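Local coordinates for uncharacterized protein (Acinetobacter baumannii, PDB 4L3U) that is of unknown function, an all-helical protein from a bacterium that contains a DUF4844 domain, at residues 54-65 against 77-88. Sequence-based numbering, arbitrary orientation.
Sequences KVADTAQAFIAL and LLQVLANGISQI
The ring of F62 carries the methyl CG1 of V80 over the middle of one face, a CH-pi contact with CG1 3.4 Å from the ring centroid and only 3° off the normal. At the ring's edge, near its plane, F62 CE1 lies 3.4 Å from the backbone O of L77. The L77 methyl CD2 packs on F62 CD1. Outside the pair, F108 also meets this ring. V80 is a knob in a hole formed by T58, A61, F62 and L65. Besides covering the ring, its CG1, anti to the backbone N (chi1 173°), lies 3.7 Å from A61 CB, while CG2 turns to L65 CD2; a beta-branched residue thus fills the hole with two methyls, and small A61 lets one of them in. One turn on, the two backbones are nearest, and G84, lacking a side chain, lets the T58 hydroxyl sit directly against it, OG1 3.2 Å from G84 CA. A water joins the helices there: it accepts from T58 OG1 and donates to K54 O and, at 2.9 Å, to G84 O. Long enough to span the widening gap, K54 sends NZ to Q87 O (3.0 Å) from above the carbonyl plane, while its CB rests on I88 CD1. The axes of segments 54-65 and 77-86 come within 9.3 Å at 160°; their parent helices, 45-68 and 74-86, form an antiparallel helical hairpin within an all-helical fold, with V80 as a knob in the facing helix.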
ATOM      1  N   LYS A  54       1.136  -7.290  -5.316  1.00 27.55           N
ATOM      2  CA  LYS A  54       1.981  -6.711  -4.274  1.00 27.18           C
ATOM      3  C   LYS A  54       1.135  -6.081  -3.167  1.00 25.05           C
ATOM      4  O   LYS A  54       1.476  -6.156  -1.988  1.00 23.72           O
ATOM      5  CB  LYS A  54       2.906  -5.654  -4.876  1.00 28.96           C
ATOM      6  CG  LYS A  54       3.912  -6.192  -5.886  1.00 33.25           C
ATOM      7  CD  LYS A  54       5.150  -6.767  -5.211  1.00 35.76           C
ATOM      8  CE  LYS A  54       6.248  -7.080  -6.225  1.00 36.84           C
ATOM      9  NZ  LYS A  54       7.520  -7.509  -5.576  1.00 37.71           N
ATOM     10  N   VAL A  55       0.027  -5.458  -3.555  1.00 26.45           N
ATOM     11  CA  VAL A  55      -0.897  -4.862  -2.595  1.00 25.45           C
ATOM     12  C   VAL A  55      -1.580  -5.973  -1.819  1.00 23.96           C
ATOM     13  O   VAL A  55      -1.765  -5.874  -0.610  1.00 25.37           O
ATOM     14  CB  VAL A  55      -1.969  -3.977  -3.298  1.00 30.28           C
ATOM     15  CG1 VAL A  55      -3.045  -3.517  -2.316  1.00 27.69           C
ATOM     16  CG2 VAL A  55      -1.317  -2.776  -3.953  1.00 31.17           C
ATOM     17  N   ALA A  56      -1.959  -7.027  -2.528  1.00 23.75           N
ATOM     18  CA  ALA A  56      -2.602  -8.168  -1.906  1.00 23.35           C
ATOM     19  C   ALA A  56      -1.658  -8.808  -0.898  1.00 24.43           C
ATOM     20  O   ALA A  56      -2.090  -9.257   0.160  1.00 25.82           O
ATOM     21  CB  ALA A  56      -3.023  -9.175  -2.961  1.00 24.43           C
ATOM     22  N   ASP A  57      -0.368  -8.838  -1.222  1.00 23.74           N
ATOM     23  CA  ASP A  57       0.629  -9.436  -0.337  1.00 23.83           C
ATOM     24  C   ASP A  57       0.709  -8.685   0.991  1.00 24.36           C
ATOM     25  O   ASP A  57       0.781  -9.299   2.052  1.00 27.07           O
ATOM     26  CB  ASP A  57       2.014  -9.466  -0.996  1.00 24.93           C
ATOM     27  CG  ASP A  57       2.066 -10.353  -2.229  1.00 30.33           C
ATOM     28  OD1 ASP A  57       1.242 -11.281  -2.342  1.00 32.37           O
ATOM     29  OD2 ASP A  57       2.943 -10.126  -3.088  1.00 34.28           O
ATOM     30  N   THR A  58       0.700  -7.358   0.930  1.00 23.79           N
ATOM     31  CA  THR A  58       0.758  -6.538   2.133  1.00 20.03           C
ATOM     32  C   THR A  58      -0.523  -6.671   2.947  1.00 21.74           C
ATOM     33  O   THR A  58      -0.486  -6.720   4.172  1.00 22.99           O
ATOM     34  CB  THR A  58       0.982  -5.064   1.785  1.00 19.70           C
ATOM     35  OG1 THR A  58       2.177  -4.937   1.007  1.00 24.93           O
ATOM     36  CG2 THR A  58       1.113  -4.227   3.049  1.00 19.38           C
ATOM     37  N   ALA A  59      -1.656  -6.722   2.257  1.00 20.69           N
ATOM     38  CA  ALA A  59      -2.939  -6.951   2.905  1.00 21.10           C
ATOM     39  C   ALA A  59      -2.921  -8.278   3.662  1.00 29.06           C
ATOM     40  O   ALA A  59      -3.405  -8.365   4.788  1.00 28.17           O
ATOM     41  CB  ALA A  59      -4.053  -6.949   1.874  1.00 21.64           C
ATOM     42  N   GLN A  60      -2.352  -9.307   3.042  1.00 29.09           N
ATOM     43  CA  GLN A  60      -2.322 -10.631   3.647  1.00 28.15           C
ATOM     44  C   GLN A  60      -1.361 -10.677   4.828  1.00 26.77           C
ATOM     45  O   GLN A  60      -1.544 -11.461   5.757  1.00 26.24           O
ATOM     46  CB  GLN A  60      -1.929 -11.684   2.613  1.00 28.85           C
ATOM     47  CG  GLN A  60      -2.063 -13.101   3.124  1.00 33.84           C
ATOM     48  CD  GLN A  60      -3.466 -13.405   3.616  1.00 35.04           C
ATOM     49  OE1 GLN A  60      -4.454 -13.089   2.948  1.00 35.03           O
ATOM     50  NE2 GLN A  60      -3.562 -14.008   4.798  1.00 34.41           N
ATOM     51  N   ALA A  61      -0.331  -9.837   4.782  1.00 26.66           N
ATOM     52  CA  ALA A  61       0.615  -9.720   5.885  1.00 24.75           C
ATOM     53  C   ALA A  61      -0.066  -9.139   7.127  1.00 25.15           C
ATOM     54  O   ALA A  61       0.131  -9.630   8.241  1.00 26.51           O
ATOM     55  CB  ALA A  61       1.803  -8.859   5.471  1.00 20.26           C
ATOM     56  N   PHE A  62      -0.871  -8.098   6.925  1.00 25.19           N
ATOM     57  CA  PHE A  62      -1.612  -7.474   8.016  1.00 25.52           C
ATOM     58  C   PHE A  62      -2.600  -8.459   8.640  1.00 25.77           C
ATOM     59  O   PHE A  62      -2.789  -8.475   9.856  1.00 27.66           O
ATOM     60  CB  PHE A  62      -2.367  -6.237   7.516  1.00 25.07           C
ATOM     61  CG  PHE A  62      -1.518  -4.994   7.413  1.00 24.00           C
ATOM     62  CD1 PHE A  62      -1.057  -4.352   8.551  1.00 22.43           C
ATOM     63  CD2 PHE A  62      -1.210  -4.448   6.175  1.00 24.07           C
ATOM     64  CE1 PHE A  62      -0.292  -3.201   8.456  1.00 22.66           C
ATOM     65  CE2 PHE A  62      -0.444  -3.297   6.078  1.00 22.66           C
ATOM     66  CZ  PHE A  62       0.012  -2.674   7.218  1.00 21.51           C
ATOM     67  N   ILE A  63      -3.231  -9.275   7.803  1.00 25.87           N
ATOM     68  CA  ILE A  63      -4.196 -10.260   8.281  1.00 24.76           C
ATOM     69  C   ILE A  63      -3.509 -11.256   9.205  1.00 24.99           C
ATOM     70  O   ILE A  63      -4.013 -11.562  10.282  1.00 28.15           O
ATOM     71  CB  ILE A  63      -4.890 -10.985   7.105  1.00 23.02           C
ATOM     72  CG1 ILE A  63      -5.771  -9.992   6.340  1.00 26.63           C
ATOM     73  CG2 ILE A  63      -5.745 -12.145   7.607  1.00 23.88           C
ATOM     74  CD1 ILE A  63      -6.273 -10.483   5.004  1.00 28.08           C
ATOM     75  N   ALA A  64      -2.343 -11.735   8.785  1.00 25.88           N
ATOM     76  CA  ALA A  64      -1.560 -12.684   9.569  1.00 25.26           C
ATOM     77  C   ALA A  64      -1.183 -12.093  10.916  1.00 25.52           C
ATOM     78  O   ALA A  64      -1.095 -12.803  11.916  1.00 27.15           O
ATOM     79  CB  ALA A  64      -0.308 -13.080   8.807  1.00 23.36           C
ATOM     80  N   LEU A  65      -0.957 -10.786  10.936  1.00 26.28           N
ATOM     81  CA  LEU A  65      -0.614 -10.096  12.167  1.00 26.18           C
ATOM     82  C   LEU A  65      -1.807 -10.082  13.113  1.00 26.65           C
ATOM     83  O   LEU A  65      -1.687 -10.463  14.274  1.00 29.31           O
ATOM     84  CB  LEU A  65      -0.147  -8.672  11.861  1.00 22.72           C
ATOM     85  CG  LEU A  65       0.134  -7.768  13.059  1.00 21.95           C
ATOM     86  CD1 LEU A  65       1.117  -8.416  14.021  1.00 23.26           C
ATOM     87  CD2 LEU A  65       0.655  -6.431  12.574  1.00 21.38           C
ATOM     88  N   LEU A  77       2.371  -2.497  13.098  1.00 22.48           N
ATOM     89  CA  LEU A  77       1.620  -2.137  11.909  1.00 23.21           C
ATOM     90  C   LEU A  77       2.490  -1.358  10.927  1.00 24.01           C
ATOM     91  O   LEU A  77       2.354  -1.510   9.716  1.00 26.66           O
ATOM     92  CB  LEU A  77       0.394  -1.311  12.297  1.00 22.48           C
ATOM     93  CG  LEU A  77      -0.640  -2.032  13.161  1.00 20.52           C
ATOM     94  CD1 LEU A  77      -1.630  -1.025  13.717  1.00 22.88           C
ATOM     95  CD2 LEU A  77      -1.352  -3.112  12.366  1.00 20.61           C
ATOM     96  N   LEU A  78       3.393  -0.533  11.448  1.00 22.73           N
ATOM     97  CA  LEU A  78       4.234   0.302  10.599  1.00 21.36           C
ATOM     98  C   LEU A  78       5.280  -0.517   9.858  1.00 20.26           C
ATOM     99  O   LEU A  78       5.597  -0.229   8.710  1.00 24.23           O
ATOM    100  CB  LEU A  78       4.926   1.387  11.426  1.00 23.23           C
ATOM    101  CG  LEU A  78       5.814   2.367  10.648  1.00 23.01           C
ATOM    102  CD1 LEU A  78       5.003   3.162   9.635  1.00 22.71           C
ATOM    103  CD2 LEU A  78       6.545   3.300  11.602  1.00 22.87           C
ATOM    104  N   GLN A  79       5.823  -1.534  10.511  1.00 21.40           N
ATOM    105  CA  GLN A  79       6.819  -2.374   9.864  1.00 25.04           C
ATOM    106  C   GLN A  79       6.216  -3.168   8.712  1.00 24.17           C
ATOM    107  O   GLN A  79       6.847  -3.331   7.672  1.00 22.74           O
ATOM    108  CB  GLN A  79       7.466  -3.325  10.866  1.00 27.38           C
ATOM    109  CG  GLN A  79       8.446  -4.283  10.220  1.00 32.77           C
ATOM    110  CD  GLN A  79       9.301  -5.015  11.230  1.00 40.72           C
ATOM    111  OE1 GLN A  79       9.647  -4.472  12.279  1.00 46.29           O
ATOM    112  NE2 GLN A  79       9.649  -6.254  10.918  1.00 42.15           N
ATOM    113  N   VAL A  80       5.000  -3.669   8.902  1.00 24.87           N
ATOM    114  CA  VAL A  80       4.304  -4.397   7.847  1.00 24.23           C
ATOM    115  C   VAL A  80       4.066  -3.469   6.660  1.00 22.91           C
ATOM    116  O   VAL A  80       4.201  -3.870   5.505  1.00 22.97           O
ATOM    117  CB  VAL A  80       2.959  -4.961   8.347  1.00 24.38           C
ATOM    118  CG1 VAL A  80       2.156  -5.569   7.197  1.00 24.36           C
ATOM    119  CG2 VAL A  80       3.193  -5.993   9.437  1.00 24.73           C
ATOM    120  N   LEU A  81       3.708  -2.225   6.957  1.00 22.63           N
ATOM    121  CA  LEU A  81       3.512  -1.220   5.923  1.00 23.14           C
ATOM    122  C   LEU A  81       4.824  -0.961   5.176  1.00 24.89           C
ATOM    123  O   LEU A  81       4.866  -1.012   3.945  1.00 24.54           O
ATOM    124  CB  LEU A  81       3.000   0.077   6.546  1.00 22.25           C
ATOM    125  CG  LEU A  81       2.545   1.172   5.578  1.00 23.58           C
ATOM    126  CD1 LEU A  81       1.132   0.902   5.096  1.00 24.05           C
ATOM    127  CD2 LEU A  81       2.638   2.539   6.234  1.00 24.52           C
ATOM    128  N   ALA A  82       5.890  -0.705   5.934  1.00 25.65           N
ATOM    129  CA  ALA A  82       7.201  -0.366   5.374  1.00 25.49           C
ATOM    130  C   ALA A  82       7.781  -1.503   4.539  1.00 25.28           C
ATOM    131  O   ALA A  82       8.373  -1.277   3.485  1.00 26.39           O
ATOM    132  CB  ALA A  82       8.169   0.010   6.498  1.00 23.77           C
ATOM    133  N   ASN A  83       7.622  -2.728   5.022  1.00 26.47           N
ATOM    134  CA  ASN A  83       8.102  -3.890   4.294  1.00 27.71           C
ATOM    135  C   ASN A  83       7.272  -4.155   3.053  1.00 28.01           C
ATOM    136  O   ASN A  83       7.793  -4.614   2.050  1.00 29.46           O
ATOM    137  CB  ASN A  83       8.097  -5.120   5.195  1.00 30.09           C
ATOM    138  CG  ASN A  83       9.160  -5.052   6.275  1.00 38.82           C
ATOM    139  OD1 ASN A  83      10.180  -4.379   6.122  1.00 40.16           O
ATOM    140  ND2 ASN A  83       8.924  -5.750   7.378  1.00 44.19           N
ATOM    141  N   GLY A  84       5.980  -3.867   3.123  1.00 27.23           N
ATOM    142  CA  GLY A  84       5.097  -4.086   1.995  1.00 24.61           C
ATOM    143  C   GLY A  84       5.442  -3.173   0.834  1.00 25.88           C
ATOM    144  O   GLY A  84       5.462  -3.604  -0.319  1.00 24.73           O
ATOM    145  N   ILE A  85       5.727  -1.911   1.142  1.00 27.53           N
ATOM    146  CA  ILE A  85       6.017  -0.915   0.113  1.00 29.64           C
ATOM    147  C   ILE A  85       7.426  -1.074  -0.456  1.00 30.02           C
ATOM    148  O   ILE A  85       7.656  -0.800  -1.632  1.00 30.10           O
ATOM    149  CB  ILE A  85       5.825   0.534   0.652  1.00 34.11           C
ATOM    150  CG1 ILE A  85       5.836   1.558  -0.489  1.00 35.30           C
ATOM    151  CG2 ILE A  85       6.887   0.887   1.680  1.00 33.83           C
ATOM    152  CD1 ILE A  85       4.582   1.549  -1.338  1.00 34.53           C
ATOM    153  N   SER A  86       8.366  -1.518   0.371  1.00 28.59           N
ATOM    154  CA  SER A  86       9.739  -1.688  -0.086  1.00 28.22           C
ATOM    155  C   SER A  86       9.855  -2.783  -1.153  1.00 27.66           C
ATOM    156  O   SER A  86      10.865  -2.864  -1.843  1.00 28.91           O
ATOM    157  CB  SER A  86      10.664  -1.992   1.092  1.00 30.58           C
ATOM    158  OG  SER A  86      10.270  -3.177   1.751  1.00 34.81           O
ATOM    159  N   GLN A  87       8.818  -3.610  -1.290  1.00 27.22           N
ATOM    160  CA  GLN A  87       8.810  -4.697  -2.274  1.00 28.26           C
ATOM    161  C   GLN A  87       8.597  -4.195  -3.694  1.00 29.28           C
ATOM    162  O   GLN A  87       8.733  -4.949  -4.659  1.00 28.69           O
ATOM    163  CB  GLN A  87       7.708  -5.708  -1.955  1.00 31.51           C
ATOM    164  CG  GLN A  87       7.861  -6.384  -0.620  1.00 34.95           C
ATOM    165  CD  GLN A  87       9.190  -7.086  -0.479  1.00 38.54           C
ATOM    166  OE1 GLN A  87       9.591  -7.853  -1.350  1.00 39.44           O
ATOM    167  NE2 GLN A  87       9.893  -6.808   0.611  1.00 41.59           N
ATOM    168  N   ILE A  88       8.248  -2.919  -3.810  1.00 31.02           N
ATOM    169  CA  ILE A  88       7.942  -2.304  -5.095  1.00 30.52           C
ATOM    170  C   ILE A  88       9.022  -1.287  -5.461  1.00 32.92           C
ATOM    171  O   ILE A  88       9.195  -0.281  -4.776  1.00 31.12           O
ATOM    172  CB  ILE A  88       6.575  -1.593  -5.050  1.00 29.32           C
ATOM    173  CG1 ILE A  88       5.491  -2.543  -4.531  1.00 28.79           C
ATOM    174  CG2 ILE A  88       6.206  -1.062  -6.428  1.00 29.14           C
ATOM    175  CD1 ILE A  88       4.149  -1.879  -4.290  1.00 27.81           C
TER
HETATM  176  O   HOH W   1       3.999  -5.915  -1.194  1.00 29.26           O